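Local coordinates for protein polyketide biosynthesis 3-hydroxy-3-methylglutaryl-ACP synthase PksG (Bacillus subtilis, PDB 4YXQ) that catalyses the aldol condensation of an acetyl group on one acyl carrier protein with a beta-ketothioester polyketide intermediate during synthesis of the antibiotic bacillaene, at residues E7-F12 against E345-F350; E182-D187 against G337-Q342; Y196-T201 against S328-E333; Y249-G254 against P286-C291. All coordinates share one frame; numbering follows the deposited sequence.

From the N terminus, residues 7-12 open contact 1, whose partner, residues 345-350, closes the longest loop. Within it, contact 2 pairs the start of strand 184-195 with the end of strand 331-339. Contact 3, inside that, joins the loops at the other ends of the same two strands. Innermost is contact 4, where the loop after strand 246-249 meets residues 286-291. The four closures of PksG thus lie one within another, and none crosses the next. Contacts 1 and 2 touch through V183, next to E7 and Q347; contact 3 lies on the far side of the chain's centre from contact 1.

Contact 1: E7-F12 against E345-F350; sequences EAMNVF and ERQRTF
Strand residues A8 and N10 face Q347 and F350 of residues 345-350, with CA separations of 6.7 Å for A8 to Q347 and 6.6 Å for N10 to F350. The Q347 carboxamide joins the two segments. Its chain starts beside its own backbone N (chi1 -74°) and bends again at chi2, which curls the amide back to the strand. There NE2 donates to M9 O at 2.7 Å, nearly straight at 164° and close to the plane of the amide, while OE1 takes a weak bond from M9 N at 3.1 Å. The strong bond at NE2, helped by the weak one at OE1, probably limits rotation of the amide. On one side of this grip, the methyl of A8 sits over a face of the R346 guanidinium, CB to CZ 3.7 Å, and also meets the F350 ring at its edge, CB to CZ 3.8 Å. The opposite end of the contact is made by N10, whose CB lies over one face of that ring, offset toward the rim; T349 OG1 covers the other face. A water donates to N10 OD1 (2.7 Å) and to F350 O, bridging the strand to F350, while N10 ND2 is bound to A58 O. E7 and A8 form a classic beta bulge opposite L176 of strand 171-178. Outward from here, N10 rests on P61 of helix 51-64 and I352 of helix 352-357, and M9 on F303 of helix 301-312, so the strand touches three helices besides 341-348.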
# COMPACT_ATOMS: atom_id res chain seq x y z
N GLU A 7 6.59 -19.81 4.96
CA GLU A 7 7.71 -20.67 5.29
C GLU A 7 8.11 -20.43 6.72
O GLU A 7 8.62 -21.31 7.36
CB GLU A 7 8.91 -20.43 4.36
CG GLU A 7 8.54 -20.57 2.90
CD GLU A 7 9.75 -20.77 1.96
OE1 GLU A 7 10.87 -20.31 2.29
OE2 GLU A 7 9.54 -21.33 0.86
N ALA A 8 7.86 -19.24 7.22
CA ALA A 8 8.13 -18.91 8.63
C ALA A 8 7.43 -17.62 9.01
O ALA A 8 7.15 -16.79 8.16
CB ALA A 8 9.61 -18.74 8.85
N MET A 9 7.21 -17.46 10.30
CA MET A 9 6.37 -16.42 10.80
C MET A 9 6.75 -16.14 12.25
O MET A 9 6.90 -17.06 13.04
CB MET A 9 4.95 -16.90 10.71
CG MET A 9 3.89 -16.01 11.30
SD MET A 9 2.29 -16.83 11.05
CE MET A 9 1.36 -15.34 11.08
N ASN A 10 6.87 -14.87 12.61
CA ASN A 10 7.22 -14.55 13.96
C ASN A 10 6.60 -13.26 14.41
O ASN A 10 6.29 -12.39 13.61
CB ASN A 10 8.74 -14.49 14.09
CG ASN A 10 9.20 -14.22 15.53
OD1 ASN A 10 8.74 -14.85 16.47
ND2 ASN A 10 10.06 -13.26 15.68
N VAL A 11 6.41 -13.17 15.73
CA VAL A 11 5.66 -12.12 16.37
C VAL A 11 6.60 -11.31 17.23
O VAL A 11 7.38 -11.88 17.97
CB VAL A 11 4.61 -12.73 17.30
CG1 VAL A 11 3.89 -11.67 18.13
CG2 VAL A 11 3.62 -13.53 16.49
N PHE A 12 6.49 -9.99 17.17
CA PHE A 12 7.10 -9.13 18.15
C PHE A 12 5.98 -8.39 18.84
O PHE A 12 5.27 -7.60 18.20
CB PHE A 12 8.09 -8.13 17.54
CG PHE A 12 8.72 -7.24 18.56
CD1 PHE A 12 9.75 -7.73 19.36
CD2 PHE A 12 8.29 -5.95 18.75
CE1 PHE A 12 10.36 -6.94 20.31
CE2 PHE A 12 8.85 -5.15 19.72
CZ PHE A 12 9.90 -5.63 20.50
N GLU A 345 6.54 -27.30 14.16
CA GLU A 345 7.90 -27.45 14.73
C GLU A 345 8.76 -26.24 14.44
O GLU A 345 9.40 -25.67 15.34
CB GLU A 345 8.65 -28.67 14.13
CG GLU A 345 8.61 -30.00 14.86
CD GLU A 345 8.87 -31.20 13.89
OE1 GLU A 345 7.98 -32.10 13.74
OE2 GLU A 345 9.95 -31.25 13.22
N ARG A 346 8.81 -25.88 13.16
CA ARG A 346 9.48 -24.65 12.70
C ARG A 346 9.00 -23.45 13.51
O ARG A 346 9.79 -22.69 14.06
CB ARG A 346 9.15 -24.45 11.23
CG ARG A 346 10.32 -24.26 10.32
CD ARG A 346 10.85 -22.85 10.32
NE ARG A 346 11.21 -22.42 8.96
CZ ARG A 346 12.10 -21.46 8.67
NH1 ARG A 346 12.75 -20.81 9.65
NH2 ARG A 346 12.35 -21.15 7.39
N GLN A 347 7.70 -23.31 13.64
CA GLN A 347 7.14 -22.21 14.42
C GLN A 347 7.54 -22.21 15.88
O GLN A 347 7.65 -21.15 16.50
CB GLN A 347 5.62 -22.17 14.29
CG GLN A 347 5.16 -21.65 12.94
CD GLN A 347 5.73 -20.29 12.63
OE1 GLN A 347 6.49 -20.13 11.70
NE2 GLN A 347 5.42 -19.31 13.46
N ARG A 348 7.77 -23.39 16.43
CA ARG A 348 8.11 -23.47 17.84
C ARG A 348 9.51 -22.92 18.09
O ARG A 348 9.75 -22.32 19.13
CB ARG A 348 7.99 -24.90 18.39
CG ARG A 348 7.46 -24.93 19.81
CD ARG A 348 7.46 -26.32 20.41
NE ARG A 348 8.83 -26.68 20.77
CZ ARG A 348 9.66 -27.41 20.02
NH1 ARG A 348 9.30 -27.91 18.84
NH2 ARG A 348 10.89 -27.64 20.48
N THR A 349 10.41 -23.10 17.13
CA THR A 349 11.79 -22.60 17.30
C THR A 349 11.86 -21.10 17.57
O THR A 349 12.86 -20.63 18.11
CB THR A 349 12.68 -22.87 16.07
OG1 THR A 349 12.11 -22.24 14.91
CG2 THR A 349 12.81 -24.37 15.81
N PHE A 350 10.80 -20.35 17.23
CA PHE A 350 10.81 -18.90 17.43
C PHE A 350 10.47 -18.51 18.83
O PHE A 350 10.75 -17.38 19.23
CB PHE A 350 9.86 -18.21 16.45
CG PHE A 350 10.32 -18.26 15.01
CD1 PHE A 350 11.57 -17.80 14.65
CD2 PHE A 350 9.50 -18.83 14.03
CE1 PHE A 350 11.99 -17.87 13.32
CE2 PHE A 350 9.91 -18.91 12.71
CZ PHE A 350 11.16 -18.43 12.35
O HOH W 1 9.39 -14.75 19.12

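Contact 2: E182-D187 against G337-Q342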
# COMPACT_ATOMS: atom_id res chain seq x y z
N GLU A 182 5.89 -25.00 4.71
CA GLU A 182 5.48 -25.97 5.71
C GLU A 182 4.58 -25.38 6.78
O GLU A 182 3.79 -26.12 7.37
CB GLU A 182 6.67 -26.66 6.38
CG GLU A 182 7.41 -27.69 5.51
CD GLU A 182 6.53 -28.87 5.04
OE1 GLU A 182 5.74 -29.44 5.86
OE2 GLU A 182 6.64 -29.23 3.84
N VAL A 183 4.65 -24.08 7.06
CA VAL A 183 3.83 -23.57 8.18
C VAL A 183 2.41 -23.14 7.80
O VAL A 183 1.49 -23.21 8.62
CB VAL A 183 4.53 -22.53 9.12
CG1 VAL A 183 6.03 -22.51 8.90
CG2 VAL A 183 3.95 -21.15 9.00
N PHE A 184 2.22 -22.74 6.56
CA PHE A 184 0.88 -22.45 6.06
C PHE A 184 0.92 -22.43 4.53
O PHE A 184 1.26 -21.44 3.92
CB PHE A 184 0.37 -21.12 6.64
CG PHE A 184 -1.11 -20.88 6.43
CD1 PHE A 184 -2.05 -21.70 7.04
CD2 PHE A 184 -1.56 -19.86 5.63
CE1 PHE A 184 -3.40 -21.50 6.84
CE2 PHE A 184 -2.91 -19.63 5.45
CZ PHE A 184 -3.83 -20.44 6.05
N GLN A 185 0.60 -23.55 3.92
CA GLN A 185 0.55 -23.67 2.47
C GLN A 185 -0.84 -23.24 2.06
O GLN A 185 -1.81 -23.89 2.41
CB GLN A 185 0.78 -25.13 2.00
CG GLN A 185 0.74 -25.28 0.48
CD GLN A 185 1.01 -26.68 -0.03
OE1 GLN A 185 1.99 -27.35 0.37
NE2 GLN A 185 0.17 -27.14 -0.94
N ILE A 186 -0.94 -22.18 1.29
CA ILE A 186 -2.26 -21.72 0.92
C ILE A 186 -2.89 -22.61 -0.14
O ILE A 186 -2.20 -23.28 -0.90
CB ILE A 186 -2.27 -20.25 0.47
CG1 ILE A 186 -1.53 -20.06 -0.86
CG2 ILE A 186 -1.69 -19.37 1.56
CD1 ILE A 186 -2.39 -20.21 -2.10
N ASP A 187 -4.22 -22.60 -0.15
CA ASP A 187 -5.04 -23.28 -1.14
C ASP A 187 -5.28 -22.31 -2.30
O ASP A 187 -6.06 -21.35 -2.17
CB ASP A 187 -6.36 -23.66 -0.51
CG ASP A 187 -6.19 -24.67 0.59
OD1 ASP A 187 -5.50 -25.67 0.35
OD2 ASP A 187 -6.77 -24.50 1.70
N GLY A 337 -5.52 -22.48 4.30
CA GLY A 337 -4.26 -23.17 4.06
C GLY A 337 -4.10 -24.42 4.94
O GLY A 337 -4.85 -24.61 5.89
N ILE A 338 -3.08 -25.21 4.64
CA ILE A 338 -2.71 -26.37 5.41
C ILE A 338 -1.46 -26.10 6.24
O ILE A 338 -0.52 -25.53 5.71
CB ILE A 338 -2.37 -27.53 4.46
CG1 ILE A 338 -3.58 -27.96 3.66
CG2 ILE A 338 -1.84 -28.73 5.23
CD1 ILE A 338 -3.17 -28.53 2.31
N THR A 339 -1.43 -26.51 7.50
CA THR A 339 -0.19 -26.50 8.25
C THR A 339 0.11 -27.88 8.76
O THR A 339 -0.78 -28.59 9.21
CB THR A 339 -0.14 -25.50 9.42
OG1 THR A 339 0.00 -26.19 10.68
CG2 THR A 339 -1.34 -24.60 9.44
N THR A 340 1.39 -28.26 8.68
CA THR A 340 1.84 -29.63 8.93
C THR A 340 2.55 -29.72 10.26
O THR A 340 2.92 -28.68 10.82
CB THR A 340 2.84 -30.07 7.85
OG1 THR A 340 3.95 -29.18 7.84
CG2 THR A 340 2.18 -30.10 6.46
N PRO A 341 2.72 -30.94 10.78
CA PRO A 341 3.51 -31.11 12.00
C PRO A 341 4.86 -30.44 11.90
O PRO A 341 5.32 -29.89 12.90
CB PRO A 341 3.68 -32.64 12.12
CG PRO A 341 2.94 -33.25 10.97
CD PRO A 341 2.06 -32.19 10.37
N GLN A 342 5.47 -30.47 10.71
CA GLN A 342 6.82 -29.88 10.51
C GLN A 342 6.71 -28.35 10.64
O GLN A 342 7.59 -27.69 11.18
CB GLN A 342 7.42 -30.24 9.14
CG GLN A 342 7.79 -31.71 8.90
CD GLN A 342 6.60 -32.69 8.86
OE1 GLN A 342 6.68 -33.77 9.44
NE2 GLN A 342 5.50 -32.31 8.20
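G337 CA lies over one face of the F184 ring, 3.4 Å from CE1, and the ring comes this near because glycine puts no side chain between them. F184 has CG anti to its backbone N (chi1 -167°), which carries the ring across to strand 331-339, where T339 CG2 meets its edge in plane. Next to it the backbones pair: Q185 N donates to I338 O and I338 N to Q185 O, both at 2.9 Å. This is a hydrogen-bonded antiparallel pair, followed by the non-hydrogen-bonded pair I186 and G337, in the mixed sheet of the thiolase-like fold. Just before it, V183 and F184 form a classic beta bulge opposite I6 of strand 5-12, the neighbour on the other flank. Where strand 331-339 gives way to helix 341-348, T340 takes the N-cap position. Its OG1 donates to E182 OE1 at 2.7 Å, reaching the carboxylate on the anti side and 21° out of its plane, and it also caps G343 N. E182 bends at chi2 to bring that oxygen over. Farther out, D187 is positioned by S336, hydrogen-bonded to OD2, and by R320, which forms a salt bridge with OD1.

Contact 3: Y196-T201 against S328-E333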
# COMPACT_ATOMS: atom_id res chain seq x y z
N TYR A 196 -16.48 -2.79 0.08
CA TYR A 196 -17.36 -1.74 -0.34
C TYR A 196 -17.12 -0.60 0.65
O TYR A 196 -16.59 -0.82 1.78
CB TYR A 196 -18.83 -2.19 -0.31
CG TYR A 196 -19.27 -2.70 1.04
CD1 TYR A 196 -19.87 -1.86 1.97
CD2 TYR A 196 -19.07 -4.02 1.41
CE1 TYR A 196 -20.23 -2.31 3.23
CE2 TYR A 196 -19.45 -4.48 2.66
CZ TYR A 196 -20.04 -3.63 3.56
OH TYR A 196 -20.38 -4.08 4.85
N GLU A 197 -17.50 0.60 0.23
CA GLU A 197 -17.29 1.79 1.02
C GLU A 197 -18.26 1.81 2.16
O GLU A 197 -19.46 1.65 1.93
CB GLU A 197 -17.49 3.04 0.19
CG GLU A 197 -16.77 4.26 0.76
CD GLU A 197 -17.62 5.07 1.70
OE1 GLU A 197 -18.70 5.53 1.30
OE2 GLU A 197 -17.19 5.30 2.84
N VAL A 198 -17.77 2.05 3.39
CA VAL A 198 -18.65 2.28 4.54
C VAL A 198 -18.11 3.39 5.45
O VAL A 198 -16.91 3.49 5.66
CB VAL A 198 -18.90 0.96 5.33
CG1 VAL A 198 -17.63 0.12 5.45
CG2 VAL A 198 -19.43 1.25 6.72
N MET A 199 -19.00 4.21 5.98
CA MET A 199 -18.65 5.23 6.94
C MET A 199 -18.39 4.60 8.31
O MET A 199 -19.31 4.14 8.98
CB MET A 199 -19.80 6.22 7.03
CG MET A 199 -19.56 7.49 7.86
SD MET A 199 -20.88 8.63 7.57
CE MET A 199 -22.34 7.66 7.96
N ASP A 200 -17.13 4.58 8.74
CA ASP A 200 -16.73 3.75 9.86
C ASP A 200 -15.63 4.50 10.61
O ASP A 200 -15.17 5.56 10.16
CB ASP A 200 -16.22 2.41 9.28
CG ASP A 200 -16.22 1.25 10.28
OD1 ASP A 200 -16.24 1.48 11.52
OD2 ASP A 200 -16.16 0.08 9.79
N THR A 201 -15.22 3.95 11.76
CA THR A 201 -14.03 4.42 12.46
C THR A 201 -12.83 4.39 11.48
O THR A 201 -12.49 3.33 10.95
CB THR A 201 -13.69 3.58 13.75
OG1 THR A 201 -14.72 3.75 14.75
CG2 THR A 201 -12.35 4.01 14.38
N SER A 328 -11.70 -1.92 8.46
CA SER A 328 -12.72 -0.87 8.35
C SER A 328 -12.63 -0.09 7.06
O SER A 328 -11.55 0.16 6.54
CB SER A 328 -12.58 0.12 9.49
OG SER A 328 -13.25 -0.40 10.62
N GLY A 329 -13.78 0.29 6.52
CA GLY A 329 -13.80 1.20 5.39
C GLY A 329 -14.43 0.85 4.05
O GLY A 329 -14.91 1.75 3.38
N CYS A 330 -14.47 -0.40 3.61
CA CYS A 330 -13.94 -1.61 4.28
C CYS A 330 -13.47 -2.58 3.20
O CYS A 330 -13.81 -2.46 2.05
CB CYS A 330 -15.05 -2.30 5.10
SG CYS A 330 -16.20 -3.37 4.11
N CYS A 331 -12.70 -3.57 3.58
CA CYS A 331 -12.43 -4.70 2.70
C CYS A 331 -12.19 -5.91 3.56
O CYS A 331 -11.92 -5.77 4.73
CB CYS A 331 -11.25 -4.43 1.78
SG CYS A 331 -11.14 -5.63 0.41
N SER A 332 -12.31 -7.08 2.98
CA SER A 332 -12.25 -8.30 3.76
C SER A 332 -11.96 -9.45 2.85
O SER A 332 -12.15 -9.33 1.64
CB SER A 332 -13.59 -8.54 4.45
OG SER A 332 -14.65 -8.69 3.51
N GLU A 333 -11.48 -10.55 3.41
CA GLU A 333 -11.18 -11.73 2.64
C GLU A 333 -11.19 -12.96 3.53
O GLU A 333 -10.80 -12.90 4.70
CB GLU A 333 -9.82 -11.61 1.98
CG GLU A 333 -9.43 -12.76 1.06
CD GLU A 333 -8.25 -12.46 0.14
OE1 GLU A 333 -7.88 -11.28 -0.04
OE2 GLU A 333 -7.68 -13.43 -0.43
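The thiol of C330 sits over a face of the Y196 ring, a sulfur-aromatic contact in which SG is 3.9 Å from the ring centroid and 17° off the normal, displaced toward the rim at CE2. It joins the loop after strand 184-195 to the turn that enters strand 331-339. V198 closes up alongside, its CG1 packed 3.6 Å from C330 CB. A cis peptide between G329 and C330 shapes the turn, and C330 N bonds to Y196 O at 2.8 Å. At the other end S328 OG gives a weak bond to D200 OD2, whose carboxylate is held more firmly by S216 through OD1. The S328 side chain is about 6 Å from that of C114, the probable acyl-thioester nucleophile, which places this end of the turn close to the probable active site. R103 of the second subunit makes a cation-pi contact with Y196, and its K89 pairs with E197, so the loop also borders the dimer interface. V198 N donates a hydrogen bond to G329 O at 2.9 Å, coming from 60° above the carbonyl plane rather than along a lone pair.

Contact 4: Y249-G254 against P286-C291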
# COMPACT_ATOMS: atom_id res chain seq x y z
N TYR A 249 -9.47 -15.37 12.94
CA TYR A 249 -10.17 -14.18 12.55
C TYR A 249 -9.34 -12.94 12.87
O TYR A 249 -8.55 -12.95 13.78
CB TYR A 249 -11.46 -14.06 13.37
CG TYR A 249 -12.45 -15.19 13.25
CD1 TYR A 249 -13.62 -15.02 12.53
CD2 TYR A 249 -12.27 -16.40 13.92
CE1 TYR A 249 -14.56 -16.01 12.45
CE2 TYR A 249 -13.22 -17.41 13.86
CZ TYR A 249 -14.38 -17.21 13.12
OH TYR A 249 -15.36 -18.19 13.00
N HIS A 250 -9.60 -11.84 12.17
CA HIS A 250 -9.14 -10.55 12.65
C HIS A 250 -9.68 -10.43 14.05
O HIS A 250 -10.89 -10.47 14.26
CB HIS A 250 -9.65 -9.37 11.80
CG HIS A 250 -9.34 -8.04 12.40
ND1 HIS A 250 -8.06 -7.64 12.68
CD2 HIS A 250 -10.15 -7.06 12.84
CE1 HIS A 250 -8.09 -6.44 13.23
NE2 HIS A 250 -9.35 -6.08 13.36
N THR A 251 -8.78 -10.29 15.02
CA THR A 251 -9.23 -10.23 16.41
C THR A 251 -8.66 -9.04 17.17
O THR A 251 -7.52 -9.05 17.59
CB THR A 251 -9.04 -11.56 17.16
OG1 THR A 251 -8.43 -11.31 18.42
CG2 THR A 251 -8.27 -12.60 16.41
N PRO A 252 -9.47 -7.97 17.29
CA PRO A 252 -9.15 -6.81 18.08
C PRO A 252 -9.18 -7.16 19.54
O PRO A 252 -8.32 -6.71 20.31
CB PRO A 252 -10.29 -5.83 17.78
CG PRO A 252 -11.04 -6.38 16.65
CD PRO A 252 -10.78 -7.84 16.65
N PHE A 253 -10.20 -7.93 19.93
CA PHE A 253 -10.24 -8.56 21.25
C PHE A 253 -11.03 -9.87 21.17
O PHE A 253 -11.93 -10.02 20.33
CB PHE A 253 -10.81 -7.60 22.30
CG PHE A 253 -12.14 -7.02 21.95
CD1 PHE A 253 -13.32 -7.61 22.40
CD2 PHE A 253 -12.23 -5.87 21.17
CE1 PHE A 253 -14.56 -7.05 22.08
CE2 PHE A 253 -13.45 -5.31 20.86
CZ PHE A 253 -14.62 -5.89 21.32
N GLY A 254 -10.66 -10.84 22.01
CA GLY A 254 -11.27 -12.17 21.96
C GLY A 254 -12.79 -12.19 22.00
O GLY A 254 -13.44 -13.00 21.33
N PRO A 286 -7.76 -21.59 20.64
CA PRO A 286 -6.32 -21.59 20.44
C PRO A 286 -5.79 -20.33 19.76
O PRO A 286 -4.75 -19.79 20.16
CB PRO A 286 -6.09 -22.80 19.56
CG PRO A 286 -7.24 -23.72 19.86
CD PRO A 286 -8.39 -22.77 20.02
N GLY A 287 -6.49 -19.89 18.71
CA GLY A 287 -6.10 -18.70 17.97
C GLY A 287 -6.18 -17.43 18.79
O GLY A 287 -5.57 -16.42 18.41
N LEU A 288 -6.89 -17.45 19.90
CA LEU A 288 -7.09 -16.25 20.70
C LEU A 288 -6.07 -16.09 21.82
O LEU A 288 -6.03 -15.04 22.47
CB LEU A 288 -8.49 -16.24 21.29
CG LEU A 288 -9.66 -16.14 20.31
CD1 LEU A 288 -10.94 -16.15 21.10
CD2 LEU A 288 -9.59 -14.89 19.45
N ASN A 289 -5.20 -17.06 22.03
CA ASN A 289 -4.28 -16.95 23.13
C ASN A 289 -3.37 -15.71 23.05
O ASN A 289 -3.26 -14.96 24.02
CB ASN A 289 -3.42 -18.19 23.20
CG ASN A 289 -2.52 -18.21 24.42
OD1 ASN A 289 -1.87 -17.20 24.77
ND2 ASN A 289 -2.45 -19.36 25.07
N TYR A 290 -2.70 -15.49 21.92
CA TYR A 290 -1.71 -14.41 21.86
C TYR A 290 -2.33 -13.02 21.85
O TYR A 290 -1.73 -12.07 22.36
CB TYR A 290 -0.76 -14.60 20.70
CG TYR A 290 0.12 -15.80 20.80
CD1 TYR A 290 0.35 -16.45 22.02
CD2 TYR A 290 0.79 -16.28 19.70
CE1 TYR A 290 1.19 -17.55 22.11
CE2 TYR A 290 1.63 -17.38 19.77
CZ TYR A 290 1.83 -18.01 20.98
OH TYR A 290 2.68 -19.11 21.05
N CYS A 291 -3.55 -12.90 21.34
CA CYS A 291 -4.19 -11.61 21.37
C CYS A 291 -4.37 -11.05 22.78
O CYS A 291 -4.39 -9.84 22.97
CB CYS A 291 -5.58 -11.65 20.72
SG CYS A 291 -6.44 -10.03 20.82
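C291 points its thiol at T251 because SG lies anti to the backbone N (chi1 178°), while L288 extends from a first torsion beside its own N (chi1 -65°) and a straight chi2 (179°) that carries the two methyls across to the same loop. The SG of C291 is 3.5 Å from T251 O and, as modelled, 3.4 Å from T251 OG1, and it is flanked by P252 O and the CA of F253, so the sulfur fits against the curve of the loop. L288 divides its branches: CD1 approaches G254 O at 4.0 Å and CD2 turns to the T251 side chain. The placing of the T251 branches, OG1 included, is doubtful. This loop carries H250, the probable proton donor/acceptor, whose side chain touches C114, and it leads through the N-cap residue F253 into helix 254-269. V257 of that helix packs against both T251 and L288, while A305 of helix 301-312 covers T251 as well. The loop also has polar anchors beyond these segments: Y220 OH bonds to H250 O, and the H250 backbone pairs with that of F324. Chemically, the contact sets the L288 methyls and the C291 sulfur against the loop that carries the probable catalytic H250, soft and largely apolar groups packed behind a polar site.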